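Local structure of 5-formaminoimidazole-4-carboxamide-1-(beta)-D-ribofuranosyl 5'-monophosphate synthetase (Methanocaldococcus jannaschii, 2R7L) at residues A[151-156]-A[196-201]; A[138-143]-A[305-310]; A[42-47]-A[63-68]. The protein catalyses the ATP- and formate-dependent formylation of AICAR to FAICAR in purine biosynthesis, without using folates. All coordinates share one frame; numbering follows the deposited sequence.

Interaction 1 of 3, residues A[151-156]-A[196-201]; sequences GTVIVK and AHIEEY. With ATP (adenosine-5'-triphosphate), chain E.
Lys156 and Glu199 meet beside the N6/N7 edge of the ATP adenine, on the face of an antiparallel strand pair that also carries Ile154 and His197. Four backbone bonds set the register, pairing Ile154 with Glu199 and Lys156 with His197. From a CB near the His197 carbonyl, the lysine places CG anti to its own carbonyl carbon (chi1 -56°) and then runs extended. CD passes 3.8 Å from ATP O1A, and CE comes 3.2 Å from ATP N7. At the tip, NZ donates to ATP N7 (2.8 Å), to ATP O1A (2.9 Å) and to Glu199 OE2 (2.8 Å), the last a salt bridge met from above the carboxylate plane. ATP N6 gives one bond to the same Glu199 OE2 and another to Glu200 O. An alanine at Glu199 would probably leave Lys156 NZ without its carboxylate mate and ATP N6 short of one acceptor. ATP C2 lies 3.6 Å above the centre of the Tyr201 ring plane, and Ile154 CD1 touches ATP N9. These strands form the middle of the four-stranded ATP-grasp sheet, with strands 142-143 and 167-169 flanking them and helix 172-184 packed through Phe175 on Val155 and Ile198.

Interaction 2 of 3, residues A[138-143]-A[305-310]; sequences RVPKKY and ELVVFE. With ATP (adenosine-5'-triphosphate), chain E.
Arg138 O accepts the N-H of Val308 (N to O 3.0 Å), the one backbone hydrogen bond joining two segments whose touching parts run 53° apart. Past Val308 the chain turns a corner, and Phe309 and Glu310 both face Gln297 in a classic beta bulge. At the outer end the Arg138 side chain, extended from CG to NE, crosses Glu305 at about a right angle. Its guanidinium stacks on the carboxylate with the planes 10° apart, and Glu305 CG lies over the guanidinium centre. The salt bridge is long, Arg138 NE to Glu305 OE1 being 3.9 Å, and no N-H points at the oxygen, which Asn301 binds instead. At the guanidinium edge, in its plane, a water accepts from Arg138 NH1 and donates to Leu306 O. Inward, Val307 CG1, anti to its backbone N (chi1 179°), presses 3.4 Å from Val139 C and 3.7 Å from Pro140 CD. The proline ring slides past this valine, bringing CD to 3.4 Å from Val308 O and CG to 4.0 Å from Phe309 CB. Pro140 CG also reaches ATP N6 at 3.6 Å, while Phe309 CE1 packs on ATP C3' at 3.7 Å. Apolar carbon thus meets the nucleotide from both segments, and Glu310, a predicted magnesium ligand together with Gln297, follows directly. Electrostatics at the Arg138-Glu305 end are likely to act as a diffuse attraction between stacked charges, whereas Pro140 and Phe309 meet the nucleotide by van der Waals contact, its polar atoms being bonded by other residues such as Glu199 and Gln297.

Interaction 3 of 3, residues A[42-47]-A[63-68]; sequences STVCIT and KFIYVD
Val44 CG1 rests on the end of Ile65, 3.6 Å from its CD1, within a beta-alpha-beta unit, strand 43-47, helix 53-57 and strand 63-66, at the edge of a Rossmann-like parallel sheet. Val44 pairs with Lys63, Cys45 with Phe64, Ile46 with Ile65 and Thr47 with Tyr66. This register rests on five backbone hydrogen bonds that alternate between the strands, from Lys63 N to Thr43 O at one end, through Cys45 N to Lys63 O (2.9 Å), to Val67 N to Thr47 O at the other. The strand axes come within 4.7 Å and are inclined at 25°.

On the face of Val44, Ile46 and Ile65, branches interlock obliquely. Next along from Val44, the CG2 branch of Ile46 settles into the hollow between the Ile65 carbonyl oxygen (3.5 Å) and the two methyl groups of Val67, whose CG1 is 4.1 Å away. Leu24 of strand 20-24 and Ile73 also touch Ile46.

The other face is lined by Cys45, Thr47, Phe64 and Tyr66. Helix 53-57 packs here through Tyr55 and Lys56, and Leu33 of helix 29-38 meets Cys45. Along the outer edge, Phe64 N donates to Glu18 of a neighbouring subunit.

The bump on this face is a methyl that sits over the Tyr66 ring and against Phe64. Thr47 OG1 is anti to the backbone N (chi1 -173°), which leaves CG2 the place between the backbone N and the carbonyl carbon, and there it lies 3.7 Å from Phe64 CD1. The Tyr66 side chain lies beside it, pointing the same way, its hydroxyl bonded to Asp52. Thr47 CG2 stands 3.7 Å from the Tyr66 ring centroid, only 8° off the ring normal: a CH-pi contact over the face.

Interactions 1 and 2 lie side by side around one ATP, their centres about 11 Å apart, and share a sheet: strand 142-143 pairs with strand 197-200 through probable hydrogen bonds from Glu200 N to Lys141 O and from Tyr143 N to Ile198 O, both 2.9 Å. They also meet at ATP O1A, which Lys156 NZ bonds and Glu310 CG approaches to 3.5 Å. Interaction 3 belongs to the N-terminal Rossmann-like region, with its centre about 41 Å from that of interaction 1 and about 39 Å from that of interaction 2. A bound AICAR lies about 9 Å from the Phe309 side chain, and one lies about 13 Å from that of Thr47, so neither of these side chains touches it.

Interaction 1 of 3, residues A[151-156]-A[196-201]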
loop_
_atom_site.group_PDB
_atom_site.type_symbol
_atom_site.label_atom_id
_atom_site.label_comp_id
_atom_site.label_asym_id
_atom_site.label_seq_id
_atom_site.Cartn_x
_atom_site.Cartn_y
_atom_site.Cartn_z
ATOM N N GLY A 151 -30.882 17.085 -42.078
ATOM C CA GLY A 151 -29.592 17.441 -41.504
ATOM C C GLY A 151 -28.630 16.293 -41.700
ATOM O O GLY A 151 -28.891 15.388 -42.488
ATOM N N THR A 152 -27.512 16.322 -40.987
ATOM C CA THR A 152 -26.564 15.228 -41.067
ATOM C C THR A 152 -27.071 14.085 -40.194
ATOM O O THR A 152 -27.537 14.297 -39.071
ATOM C CB THR A 152 -25.145 15.668 -40.656
ATOM O OG1 THR A 152 -24.770 16.812 -41.429
ATOM C CG2 THR A 152 -24.135 14.556 -40.913
ATOM N N VAL A 153 -27.018 12.874 -40.730
ATOM C CA VAL A 153 -27.502 11.722 -39.999
ATOM C C VAL A 153 -26.483 10.603 -40.060
ATOM O O VAL A 153 -25.631 10.575 -40.954
ATOM C CB VAL A 153 -28.860 11.204 -40.550
ATOM C CG1 VAL A 153 -29.963 12.223 -40.320
ATOM C CG2 VAL A 153 -28.748 10.849 -42.021
ATOM N N ILE A 154 -26.565 9.687 -39.098
ATOM C CA ILE A 154 -25.806 8.449 -39.177
ATOM C C ILE A 154 -26.802 7.318 -39.392
ATOM O O ILE A 154 -27.907 7.337 -38.844
ATOM C CB ILE A 154 -24.931 8.210 -37.910
ATOM C CG1 ILE A 154 -24.075 6.947 -38.064
ATOM C CG2 ILE A 154 -25.793 8.142 -36.669
ATOM C CD1 ILE A 154 -22.933 6.845 -37.054
ATOM N N VAL A 155 -26.425 6.348 -40.212
ATOM C CA VAL A 155 -27.332 5.257 -40.532
ATOM C C VAL A 155 -26.747 3.923 -40.096
ATOM O O VAL A 155 -25.661 3.538 -40.534
ATOM C CB VAL A 155 -27.688 5.219 -42.040
ATOM C CG1 VAL A 155 -28.815 4.236 -42.282
ATOM C CG2 VAL A 155 -28.090 6.608 -42.527
ATOM N N LYS A 156 -27.490 3.227 -39.238
ATOM C CA LYS A 156 -27.036 1.984 -38.623
ATOM C C LYS A 156 -27.844 0.775 -39.101
ATOM O O LYS A 156 -29.005 0.907 -39.492
ATOM C CB LYS A 156 -27.130 2.101 -37.099
ATOM C CG LYS A 156 -26.370 3.281 -36.523
ATOM C CD LYS A 156 -26.664 3.458 -35.045
ATOM C CE LYS A 156 -25.750 4.510 -34.434
ATOM N NZ LYS A 156 -26.147 4.892 -33.044
ATOM N N ALA A 196 -33.014 -0.048 -42.165
ATOM C CA ALA A 196 -32.013 0.918 -41.735
ATOM C C ALA A 196 -32.533 1.794 -40.604
ATOM O O ALA A 196 -33.685 2.231 -40.624
ATOM C CB ALA A 196 -31.584 1.781 -42.908
ATOM N N HIS A 197 -31.681 2.040 -39.615
ATOM C CA HIS A 197 -32.007 2.973 -38.548
ATOM C C HIS A 197 -31.269 4.291 -38.773
ATOM O O HIS A 197 -30.040 4.331 -38.802
ATOM C CB HIS A 197 -31.664 2.385 -37.176
ATOM C CG HIS A 197 -31.914 3.325 -36.037
ATOM N ND1 HIS A 197 -33.166 3.520 -35.493
ATOM C CD2 HIS A 197 -31.074 4.127 -35.340
ATOM C CE1 HIS A 197 -33.085 4.400 -34.510
ATOM N NE2 HIS A 197 -31.827 4.784 -34.397
ATOM N N ILE A 198 -32.035 5.363 -38.931
ATOM C CA ILE A 198 -31.487 6.671 -39.259
ATOM C C ILE A 198 -31.673 7.600 -38.082
ATOM O O ILE A 198 -32.800 7.795 -37.620
ATOM C CB ILE A 198 -32.218 7.290 -40.479
ATOM C CG1 ILE A 198 -32.272 6.291 -41.640
ATOM C CG2 ILE A 198 -31.568 8.608 -40.899
ATOM C CD1 ILE A 198 -33.150 6.733 -42.797
ATOM N N GLU A 199 -30.580 8.180 -37.591
ATOM C CA GLU A 199 -30.690 9.150 -36.504
ATOM C C GLU A 199 -29.758 10.336 -36.673
ATOM O O GLU A 199 -28.760 10.278 -37.391
ATOM C CB GLU A 199 -30.454 8.489 -35.133
ATOM C CG GLU A 199 -29.090 7.813 -34.983
ATOM C CD GLU A 199 -28.833 7.298 -33.569
ATOM O OE1 GLU A 199 -29.805 6.936 -32.871
ATOM O OE2 GLU A 199 -27.654 7.252 -33.156
ATOM N N GLU A 200 -30.103 11.413 -35.986
ATOM C CA GLU A 200 -29.293 12.610 -35.960
ATOM C C GLU A 200 -27.825 12.296 -35.672
ATOM O O GLU A 200 -27.506 11.620 -34.697
ATOM C CB GLU A 200 -29.840 13.549 -34.889
ATOM C CG GLU A 200 -28.965 14.742 -34.599
ATOM C CD GLU A 200 -29.487 15.558 -33.445
ATOM O OE1 GLU A 200 -30.391 15.069 -32.728
ATOM O OE2 GLU A 200 -29.003 16.693 -33.261
ATOM N N TYR A 201 -26.932 12.772 -36.530
ATOM C CA TYR A 201 -25.512 12.689 -36.238
ATOM C C TYR A 201 -25.221 13.751 -35.183
ATOM O O TYR A 201 -25.362 14.948 -35.451
ATOM C CB TYR A 201 -24.670 12.930 -37.496
ATOM C CG TYR A 201 -23.214 12.577 -37.300
ATOM C CD1 TYR A 201 -22.712 11.362 -37.746
ATOM C CD2 TYR A 201 -22.346 13.448 -36.645
ATOM C CE1 TYR A 201 -21.381 11.023 -37.562
ATOM C CE2 TYR A 201 -21.007 13.122 -36.455
ATOM C CZ TYR A 201 -20.535 11.904 -36.912
ATOM O OH TYR A 201 -19.216 11.562 -36.732
HETATM P PG ATP E . -20.119 -0.793 -29.570
HETATM O O1G ATP E . -20.525 -1.949 -28.684
HETATM O O2G ATP E . -19.928 0.520 -28.835
HETATM O O3G ATP E . -19.000 -1.131 -30.527
HETATM P PB ATP E . -22.790 0.095 -30.021
HETATM O O1B ATP E . -22.765 0.208 -28.516
HETATM O O2B ATP E . -23.935 -0.651 -30.668
HETATM O O3B ATP E . -21.405 -0.567 -30.535
HETATM P PA ATP E . -23.256 2.086 -32.046
HETATM O O1A ATP E . -24.613 2.722 -31.892
HETATM O O2A ATP E . -22.996 0.993 -33.046
HETATM O O3A ATP E . -22.752 1.612 -30.579
HETATM O "O5'" ATP E . -22.225 3.273 -32.351
HETATM C "C5'" ATP E . -20.958 2.971 -32.911
HETATM C "C4'" ATP E . -20.200 4.279 -33.073
HETATM O "O4'" ATP E . -20.836 5.106 -34.053
HETATM C "C3'" ATP E . -20.178 5.106 -31.800
HETATM O "O3'" ATP E . -19.097 4.738 -30.938
HETATM C "C2'" ATP E . -20.041 6.522 -32.326
HETATM O "O2'" ATP E . -18.668 6.835 -32.558
HETATM C "C1'" ATP E . -20.765 6.482 -33.666
HETATM N N9 ATP E . -22.140 6.970 -33.448
HETATM C C8 ATP E . -23.176 6.202 -33.060
HETATM N N7 ATP E . -24.305 6.942 -32.932
HETATM C C5 ATP E . -23.997 8.211 -33.262
HETATM C C6 ATP E . -24.732 9.491 -33.353
HETATM N N6 ATP E . -26.052 9.569 -33.056
HETATM N N1 ATP E . -24.031 10.581 -33.724
HETATM C C2 ATP E . -22.713 10.518 -34.016
HETATM N N3 ATP E . -21.990 9.388 -33.964
HETATM C C4 ATP E . -22.563 8.226 -33.587
#

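Interaction 2 of 3, residues A[138-143]-A[305-310]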
loop_
_atom_site.group_PDB
_atom_site.type_symbol
_atom_site.label_atom_id
_atom_site.label_comp_id
_atom_site.label_asym_id
_atom_site.label_seq_id
_atom_site.Cartn_x
_atom_site.Cartn_y
_atom_site.Cartn_z
ATOM N N ARG A 138 -31.792 12.848 -22.876
ATOM C CA ARG A 138 -31.553 13.318 -24.234
ATOM C C ARG A 138 -31.031 12.191 -25.105
ATOM O O ARG A 138 -30.098 11.486 -24.723
ATOM C CB ARG A 138 -30.543 14.461 -24.241
ATOM C CG ARG A 138 -31.035 15.725 -23.588
ATOM C CD ARG A 138 -30.007 16.830 -23.702
ATOM N NE ARG A 138 -30.446 18.051 -23.032
ATOM C CZ ARG A 138 -30.075 18.417 -21.809
ATOM N NH1 ARG A 138 -29.243 17.656 -21.108
ATOM N NH2 ARG A 138 -30.531 19.551 -21.288
ATOM N N VAL A 139 -31.664 12.012 -26.262
ATOM C CA VAL A 139 -31.217 11.064 -27.277
ATOM C C VAL A 139 -31.156 11.788 -28.626
ATOM O O VAL A 139 -31.670 12.910 -28.754
ATOM C CB VAL A 139 -32.147 9.830 -27.366
ATOM C CG1 VAL A 139 -32.094 9.027 -26.075
ATOM C CG2 VAL A 139 -33.581 10.247 -27.681
ATOM N N PRO A 140 -30.488 11.177 -29.618
ATOM C CA PRO A 140 -30.505 11.699 -30.990
ATOM C C PRO A 140 -31.908 11.598 -31.602
ATOM O O PRO A 140 -32.623 10.630 -31.334
ATOM C CB PRO A 140 -29.553 10.759 -31.738
ATOM C CG PRO A 140 -28.745 10.068 -30.665
ATOM C CD PRO A 140 -29.669 9.960 -29.500
ATOM N N LYS A 141 -32.300 12.583 -32.409
ATOM C CA LYS A 141 -33.588 12.518 -33.109
ATOM C C LYS A 141 -33.627 11.294 -34.014
ATOM O O LYS A 141 -32.640 10.976 -34.676
ATOM C CB LYS A 141 -33.826 13.767 -33.960
ATOM C CG LYS A 141 -33.880 15.073 -33.194
ATOM C CD LYS A 141 -33.808 16.252 -34.157
ATOM C CE LYS A 141 -33.192 17.481 -33.497
ATOM N NZ LYS A 141 -32.560 18.389 -34.500
ATOM N N LYS A 142 -34.763 10.607 -34.041
ATOM C CA LYS A 142 -34.928 9.473 -34.944
ATOM C C LYS A 142 -35.578 9.933 -36.246
ATOM O O LYS A 142 -36.366 10.880 -36.250
ATOM C CB LYS A 142 -35.766 8.371 -34.291
ATOM C CG LYS A 142 -35.264 7.918 -32.924
ATOM C CD LYS A 142 -33.817 7.429 -32.978
ATOM C CE LYS A 142 -33.338 6.932 -31.616
ATOM N NZ LYS A 142 -33.407 7.990 -30.565
ATOM N N TYR A 143 -35.230 9.270 -37.347
ATOM C CA TYR A 143 -35.821 9.567 -38.656
ATOM C C TYR A 143 -36.500 8.339 -39.247
ATOM O O TYR A 143 -35.856 7.311 -39.478
ATOM C CB TYR A 143 -34.769 10.114 -39.625
ATOM C CG TYR A 143 -34.251 11.471 -39.216
ATOM C CD1 TYR A 143 -34.800 12.632 -39.740
ATOM C CD2 TYR A 143 -33.220 11.590 -38.290
ATOM C CE1 TYR A 143 -34.333 13.876 -39.358
ATOM C CE2 TYR A 143 -32.748 12.823 -37.903
ATOM C CZ TYR A 143 -33.305 13.965 -38.436
ATOM O OH TYR A 143 -32.826 15.195 -38.043
ATOM N N GLU A 305 -24.472 19.490 -23.334
ATOM C CA GLU A 305 -25.555 18.563 -23.063
ATOM C C GLU A 305 -25.101 17.200 -23.504
ATOM O O GLU A 305 -24.607 17.043 -24.622
ATOM C CB GLU A 305 -26.810 18.941 -23.847
ATOM C CG GLU A 305 -27.278 20.370 -23.642
ATOM C CD GLU A 305 -28.356 20.780 -24.645
ATOM O OE1 GLU A 305 -28.481 20.123 -25.705
ATOM O OE2 GLU A 305 -29.076 21.761 -24.370
ATOM N N LEU A 306 -25.264 16.211 -22.628
ATOM C CA LEU A 306 -24.887 14.849 -22.960
ATOM C C LEU A 306 -26.048 14.144 -23.649
ATOM O O LEU A 306 -27.141 14.063 -23.107
ATOM C CB LEU A 306 -24.438 14.090 -21.702
ATOM C CG LEU A 306 -23.076 14.506 -21.124
ATOM C CD1 LEU A 306 -22.959 14.087 -19.665
ATOM C CD2 LEU A 306 -21.939 13.901 -21.948
ATOM N N VAL A 307 -25.800 13.652 -24.858
ATOM C CA VAL A 307 -26.818 12.965 -25.637
ATOM C C VAL A 307 -26.438 11.498 -25.709
ATOM O O VAL A 307 -25.365 11.154 -26.202
ATOM C CB VAL A 307 -26.923 13.556 -27.083
ATOM C CG1 VAL A 307 -27.977 12.820 -27.900
ATOM C CG2 VAL A 307 -27.241 15.043 -27.041
ATOM N N VAL A 308 -27.303 10.622 -25.220
ATOM C CA VAL A 308 -26.942 9.211 -25.183
ATOM C C VAL A 308 -27.472 8.433 -26.382
ATOM O O VAL A 308 -28.678 8.346 -26.617
ATOM C CB VAL A 308 -27.254 8.535 -23.802
ATOM C CG1 VAL A 308 -28.047 9.456 -22.920
ATOM C CG2 VAL A 308 -27.963 7.207 -23.981
ATOM N N PHE A 309 -26.540 7.879 -27.149
ATOM C CA PHE A 309 -26.866 7.192 -28.376
ATOM C C PHE A 309 -26.903 5.692 -28.156
ATOM O O PHE A 309 -27.350 4.939 -29.020
ATOM C CB PHE A 309 -25.846 7.546 -29.459
ATOM C CG PHE A 309 -24.433 7.126 -29.137
ATOM C CD1 PHE A 309 -24.002 5.837 -29.412
ATOM C CD2 PHE A 309 -23.530 8.032 -28.589
ATOM C CE1 PHE A 309 -22.696 5.443 -29.135
ATOM C CE2 PHE A 309 -22.218 7.649 -28.311
ATOM C CZ PHE A 309 -21.803 6.352 -28.586
ATOM N N GLU A 310 -26.417 5.260 -26.997
ATOM C CA GLU A 310 -26.446 3.847 -26.636
ATOM C C GLU A 310 -26.349 3.651 -25.126
ATOM O O GLU A 310 -26.059 4.590 -24.382
ATOM C CB GLU A 310 -25.334 3.074 -27.348
ATOM C CG GLU A 310 -25.776 2.380 -28.627
ATOM C CD GLU A 310 -26.835 1.308 -28.390
ATOM O OE1 GLU A 310 -27.483 0.886 -29.370
ATOM O OE2 GLU A 310 -27.018 0.880 -27.230
HETATM P PG ATP E . -20.119 -0.793 -29.570
HETATM O O1G ATP E . -20.525 -1.949 -28.684
HETATM O O2G ATP E . -19.928 0.520 -28.835
HETATM O O3G ATP E . -19.000 -1.131 -30.527
HETATM P PB ATP E . -22.790 0.095 -30.021
HETATM O O1B ATP E . -22.765 0.208 -28.516
HETATM O O2B ATP E . -23.935 -0.651 -30.668
HETATM O O3B ATP E . -21.405 -0.567 -30.535
HETATM P PA ATP E . -23.256 2.086 -32.046
HETATM O O1A ATP E . -24.613 2.722 -31.892
HETATM O O2A ATP E . -22.996 0.993 -33.046
HETATM O O3A ATP E . -22.752 1.612 -30.579
HETATM O "O5'" ATP E . -22.225 3.273 -32.351
HETATM C "C5'" ATP E . -20.958 2.971 -32.911
HETATM C "C4'" ATP E . -20.200 4.279 -33.073
HETATM O "O4'" ATP E . -20.836 5.106 -34.053
HETATM C "C3'" ATP E . -20.178 5.106 -31.800
HETATM O "O3'" ATP E . -19.097 4.738 -30.938
HETATM C "C2'" ATP E . -20.041 6.522 -32.326
HETATM O "O2'" ATP E . -18.668 6.835 -32.558
HETATM C "C1'" ATP E . -20.765 6.482 -33.666
HETATM N N9 ATP E . -22.140 6.970 -33.448
HETATM C C8 ATP E . -23.176 6.202 -33.060
HETATM N N7 ATP E . -24.305 6.942 -32.932
HETATM C C5 ATP E . -23.997 8.211 -33.262
HETATM C C6 ATP E . -24.732 9.491 -33.353
HETATM N N6 ATP E . -26.052 9.569 -33.056
HETATM N N1 ATP E . -24.031 10.581 -33.724
HETATM C C2 ATP E . -22.713 10.518 -34.016
HETATM N N3 ATP E . -21.990 9.388 -33.964
HETATM C C4 ATP E . -22.563 8.226 -33.587
HETATM O O HOH W 1 -28.078 15.340 -20.940
#

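Interaction 3 of 3, residues A[42-47]-A[63-68]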
loop_
_atom_site.group_PDB
_atom_site.type_symbol
_atom_site.label_atom_id
_atom_site.label_comp_id
_atom_site.label_asym_id
_atom_site.label_seq_id
_atom_site.Cartn_x
_atom_site.Cartn_y
_atom_site.Cartn_z
ATOM N N SER A 42 -12.153 -17.267 -5.117
ATOM C CA SER A 42 -11.532 -18.111 -6.114
ATOM C C SER A 42 -12.359 -17.932 -7.398
ATOM O O SER A 42 -13.572 -17.754 -7.335
ATOM C CB SER A 42 -11.524 -19.570 -5.663
ATOM O OG SER A 42 -10.700 -20.349 -6.513
ATOM N N THR A 43 -11.700 -17.957 -8.552
ATOM C CA THR A 43 -12.353 -17.588 -9.807
ATOM C C THR A 43 -12.373 -18.711 -10.836
ATOM O O THR A 43 -11.414 -19.476 -10.954
ATOM C CB THR A 43 -11.642 -16.408 -10.471
ATOM O OG1 THR A 43 -10.256 -16.732 -10.629
ATOM C CG2 THR A 43 -11.782 -15.144 -9.637
ATOM N N VAL A 44 -13.458 -18.768 -11.606
ATOM C CA VAL A 44 -13.596 -19.735 -12.698
ATOM C C VAL A 44 -13.706 -19.018 -14.048
ATOM O O VAL A 44 -14.516 -18.108 -14.218
ATOM C CB VAL A 44 -14.843 -20.624 -12.495
ATOM C CG1 VAL A 44 -14.948 -21.655 -13.607
ATOM C CG2 VAL A 44 -14.797 -21.300 -11.123
ATOM N N CYS A 45 -12.887 -19.434 -15.002
ATOM C CA CYS A 45 -12.893 -18.837 -16.325
ATOM C C CYS A 45 -13.218 -19.862 -17.409
ATOM O O CYS A 45 -12.458 -20.801 -17.631
ATOM C CB CYS A 45 -11.531 -18.215 -16.612
ATOM S SG CYS A 45 -11.371 -17.450 -18.227
ATOM N N ILE A 46 -14.347 -19.677 -18.091
ATOM C CA ILE A 46 -14.646 -20.497 -19.261
ATOM C C ILE A 46 -13.778 -20.049 -20.433
ATOM O O ILE A 46 -13.786 -18.874 -20.813
ATOM C CB ILE A 46 -16.122 -20.420 -19.653
ATOM C CG1 ILE A 46 -17.002 -20.681 -18.436
ATOM C CG2 ILE A 46 -16.423 -21.421 -20.758
ATOM C CD1 ILE A 46 -18.480 -20.602 -18.728
ATOM N N THR A 47 -13.017 -20.982 -20.994
ATOM C CA THR A 47 -12.084 -20.659 -22.061
ATOM C C THR A 47 -12.024 -21.784 -23.110
ATOM O O THR A 47 -12.827 -22.715 -23.072
ATOM C CB THR A 47 -10.690 -20.365 -21.486
ATOM O OG1 THR A 47 -9.823 -19.902 -22.524
ATOM C CG2 THR A 47 -10.094 -21.620 -20.842
ATOM N N LYS A 63 -9.552 -21.718 -11.696
ATOM C CA LYS A 63 -10.035 -22.914 -12.377
ATOM C C LYS A 63 -10.435 -22.573 -13.814
ATOM O O LYS A 63 -11.118 -21.578 -14.053
ATOM C CB LYS A 63 -11.245 -23.487 -11.633
ATOM C CG LYS A 63 -11.301 -25.018 -11.557
ATOM C CD LYS A 63 -10.801 -25.690 -12.832
ATOM C CE LYS A 63 -11.093 -27.186 -12.846
ATOM N NZ LYS A 63 -12.512 -27.467 -13.209
ATOM N N PHE A 64 -10.005 -23.394 -14.769
ATOM C CA PHE A 64 -10.456 -23.263 -16.155
ATOM C C PHE A 64 -11.476 -24.339 -16.507
ATOM O O PHE A 64 -11.265 -25.518 -16.223
ATOM C CB PHE A 64 -9.279 -23.365 -17.121
ATOM C CG PHE A 64 -8.298 -22.244 -16.998
ATOM C CD1 PHE A 64 -8.563 -21.009 -17.567
ATOM C CD2 PHE A 64 -7.110 -22.418 -16.303
ATOM C CE1 PHE A 64 -7.662 -19.972 -17.454
ATOM C CE2 PHE A 64 -6.203 -21.381 -16.184
ATOM C CZ PHE A 64 -6.481 -20.156 -16.762
ATOM N N ILE A 65 -12.582 -23.925 -17.118
ATOM C CA ILE A 65 -13.515 -24.854 -17.756
ATOM C C ILE A 65 -13.390 -24.702 -19.266
ATOM O O ILE A 65 -13.934 -23.757 -19.836
ATOM C CB ILE A 65 -14.973 -24.562 -17.365
ATOM C CG1 ILE A 65 -15.146 -24.629 -15.851
ATOM C CG2 ILE A 65 -15.917 -25.537 -18.057
ATOM C CD1 ILE A 65 -16.568 -24.366 -15.379
ATOM N N TYR A 66 -12.658 -25.610 -19.906
ATOM C CA TYR A 66 -12.486 -25.575 -21.356
ATOM C C TYR A 66 -13.724 -26.070 -22.114
ATOM O O TYR A 66 -14.331 -27.075 -21.747
ATOM C CB TYR A 66 -11.268 -26.395 -21.772
ATOM C CG TYR A 66 -9.956 -25.698 -21.546
ATOM C CD1 TYR A 66 -9.247 -25.153 -22.607
ATOM C CD2 TYR A 66 -9.424 -25.574 -20.268
ATOM C CE1 TYR A 66 -8.043 -24.508 -22.404
ATOM C CE2 TYR A 66 -8.222 -24.925 -20.053
ATOM C CZ TYR A 66 -7.536 -24.396 -21.124
ATOM O OH TYR A 66 -6.342 -23.750 -20.913
ATOM N N VAL A 67 -14.098 -25.342 -23.165
ATOM C CA VAL A 67 -15.162 -25.768 -24.074
ATOM C C VAL A 67 -14.604 -25.897 -25.488
ATOM O O VAL A 67 -13.571 -25.312 -25.808
ATOM C CB VAL A 67 -16.359 -24.793 -24.077
ATOM C CG1 VAL A 67 -17.124 -24.888 -22.779
ATOM C CG2 VAL A 67 -15.899 -23.357 -24.343
ATOM N N ASP A 68 -15.278 -26.675 -26.331
ATOM C CA ASP A 68 -14.832 -26.860 -27.711
ATOM C C ASP A 68 -14.951 -25.557 -28.495
ATOM O O ASP A 68 -14.053 -25.186 -29.252
ATOM C CB ASP A 68 -15.633 -27.972 -28.391
ATOM C CG ASP A 68 -15.136 -29.358 -28.016
ATOM O OD1 ASP A 68 -15.982 -30.253 -27.800
ATOM O OD2 ASP A 68 -13.901 -29.549 -27.931
#